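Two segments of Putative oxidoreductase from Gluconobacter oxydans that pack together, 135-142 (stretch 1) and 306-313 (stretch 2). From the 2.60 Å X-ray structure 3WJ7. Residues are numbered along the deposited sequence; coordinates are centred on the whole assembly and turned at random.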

# COMPACT_ATOMS: atom_id res chain seq x y z
N ASP A 135 18.52 2.62 -25.68
CA ASP A 135 19.82 2.73 -26.32
C ASP A 135 20.75 3.75 -25.62
O ASP A 135 21.81 4.09 -26.15
N GLY A 136 20.34 4.28 -24.48
CA GLY A 136 21.19 5.17 -23.71
C GLY A 136 21.43 6.55 -24.30
O GLY A 136 22.32 7.27 -23.84
N VAL A 137 20.65 6.91 -25.34
CA VAL A 137 20.59 8.28 -25.86
C VAL A 137 19.61 9.08 -24.98
O VAL A 137 18.52 8.61 -24.66
N PRO A 138 20.02 10.29 -24.56
CA PRO A 138 19.23 11.06 -23.57
C PRO A 138 17.76 11.29 -23.97
O PRO A 138 17.47 11.62 -25.13
N ALA A 139 16.84 11.12 -23.02
CA ALA A 139 15.42 11.18 -23.35
C ALA A 139 15.00 12.64 -23.40
O ALA A 139 15.77 13.53 -23.00
N ASP A 140 13.79 12.90 -23.90
CA ASP A 140 13.28 14.28 -23.95
C ASP A 140 11.74 14.35 -23.70
O ASP A 140 11.10 13.36 -23.42
N GLU A 141 11.15 15.52 -23.86
CA GLU A 141 9.71 15.72 -23.65
C GLU A 141 8.80 14.89 -24.58
O GLU A 141 7.62 14.75 -24.29
N THR A 142 9.35 14.32 -25.66
CA THR A 142 8.59 13.58 -26.69
C THR A 142 8.63 12.06 -26.50
O THR A 142 7.83 11.33 -27.14
N MET A 306 18.87 7.16 -16.58
CA MET A 306 18.00 8.31 -16.46
C MET A 306 18.68 9.55 -17.05
O MET A 306 19.11 10.47 -16.34
N PHE A 307 18.78 9.55 -18.36
CA PHE A 307 19.55 10.56 -19.08
C PHE A 307 18.56 11.41 -19.86
O PHE A 307 17.64 10.88 -20.51
N PHE A 308 18.68 12.72 -19.75
CA PHE A 308 17.67 13.61 -20.34
C PHE A 308 18.35 14.76 -20.99
O PHE A 308 19.41 15.16 -20.54
N SER A 309 17.74 15.29 -22.05
CA SER A 309 18.25 16.47 -22.75
C SER A 309 17.49 17.67 -22.27
O SER A 309 16.27 17.57 -22.07
N SER A 310 18.18 18.81 -22.13
CA SER A 310 17.52 20.07 -21.80
C SER A 310 17.48 21.02 -23.00
O SER A 310 17.48 22.26 -22.86
N ASP A 311 17.48 20.44 -24.20
CA ASP A 311 17.62 21.27 -25.38
C ASP A 311 16.38 22.15 -25.65
O ASP A 311 16.52 23.32 -26.01
N LYS A 312 15.19 21.61 -25.40
CA LYS A 312 13.97 22.37 -25.53
C LYS A 312 13.99 23.60 -24.64
O LYS A 312 13.74 24.69 -25.11
N ALA A 313 14.35 23.50 -23.39
CA ALA A 313 14.40 24.72 -22.60
C ALA A 313 15.60 25.60 -22.99
O ALA A 313 15.63 26.80 -22.70

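Packing of 306-313 against 135-142, two segments that run at 34° to each other and bury 404 Å² between them, joined by a single backbone bridge between A139 and F308. M306 points away and makes no contact. F307 (chi1 m, -88°) leaves its CA sideways and its ring leads away; F307 CB lies 4.4 Å from P138 CB, and F307 CD2 comes within 4.3 Å of G136 O, which meets the ring obliquely. F307 O accepts a nearly straight hydrogen bond from A139 N (2.6 Å, 173°). F308 (chi1 m, chi2 -87°) points away overall, yet F308 CD1 packs 3.9 Å from A139 CB, which lies obliquely to the ring. S309 N donates to A139 O (2.8 Å), so A139 is held through both its N and its O. The S309 side chain (chi1 t) points sideways, and S309 OG accepts a bond from D311 N (3.2 Å) within its own stretch. S310 (m) points away at the N-cap position without a capping bond, and D311 (m) stays clear of stretch 1. K312, fully extended (all four chi t), points toward stretch 1: K312 CB touches E141 OE2 at 3.3 Å, while NZ bonds elsewhere in the structure. E141 (chi1 m, chi2 p) points toward stretch 2, and its OE2 is also hydrogen-bonded elsewhere. The hydrogen bonds between the stretches are thus both made by the A139 backbone; K312 adds a contact without a bond.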

# COMPACT_ATOMS: atom_id res chain seq x y z
CB ASP A 135 19.60 3.18 -27.77
CG ASP A 135 18.89 4.53 -27.83
OD1 ASP A 135 18.20 4.89 -26.86
OD2 ASP A 135 19.03 5.26 -28.82
CB VAL A 137 20.19 8.29 -27.36
CG1 VAL A 137 19.76 9.68 -27.86
CG2 VAL A 137 21.33 7.72 -28.20
CB PRO A 138 19.99 12.38 -23.50
CG PRO A 138 21.41 12.00 -23.82
CD PRO A 138 21.27 10.99 -24.93
CB ALA A 139 14.60 10.37 -22.33
CB ASP A 140 13.68 14.94 -25.29
CG ASP A 140 12.87 14.40 -26.49
OD1 ASP A 140 12.13 13.40 -26.37
OD2 ASP A 140 12.92 14.99 -27.56
CB GLU A 141 9.37 17.21 -23.79
CG GLU A 141 10.13 18.18 -22.87
CD GLU A 141 11.58 18.50 -23.28
OE1 GLU A 141 12.20 17.74 -24.10
OE2 GLU A 141 12.12 19.50 -22.73
CB THR A 142 9.22 13.85 -28.06
OG1 THR A 142 9.21 15.26 -28.29
CG2 THR A 142 8.47 13.15 -29.19
CB MET A 306 17.61 8.51 -15.00
CG MET A 306 16.69 7.43 -14.47
SD MET A 306 15.72 8.10 -13.12
CE MET A 306 14.42 9.15 -13.88
CB PHE A 307 20.56 9.86 -19.96
CG PHE A 307 21.89 9.57 -19.28
CD1 PHE A 307 22.05 9.69 -17.89
CD2 PHE A 307 22.98 9.13 -20.04
CE1 PHE A 307 23.27 9.42 -17.28
CE2 PHE A 307 24.21 8.85 -19.43
CZ PHE A 307 24.35 8.99 -18.05
CB PHE A 308 16.70 14.14 -19.27
CG PHE A 308 15.87 13.08 -18.65
CD1 PHE A 308 14.66 12.70 -19.23
CD2 PHE A 308 16.31 12.41 -17.53
CE1 PHE A 308 13.91 11.66 -18.69
CE2 PHE A 308 15.56 11.38 -16.96
CZ PHE A 308 14.36 11.01 -17.56
CB SER A 309 17.98 16.35 -24.24
OG SER A 309 18.47 17.48 -24.96
CB SER A 310 18.23 20.75 -20.63
OG SER A 310 18.33 19.87 -19.54
CB ASP A 311 18.09 20.46 -26.58
CG ASP A 311 19.59 20.13 -26.52
OD1 ASP A 311 20.32 20.78 -25.73
OD2 ASP A 311 20.04 19.23 -27.26
CB LYS A 312 12.75 21.50 -25.29
CG LYS A 312 11.49 22.32 -25.31
CD LYS A 312 10.30 21.41 -25.46
CE LYS A 312 9.05 22.26 -25.38
NZ LYS A 312 7.86 21.39 -25.43
CB ALA A 313 14.39 24.43 -21.10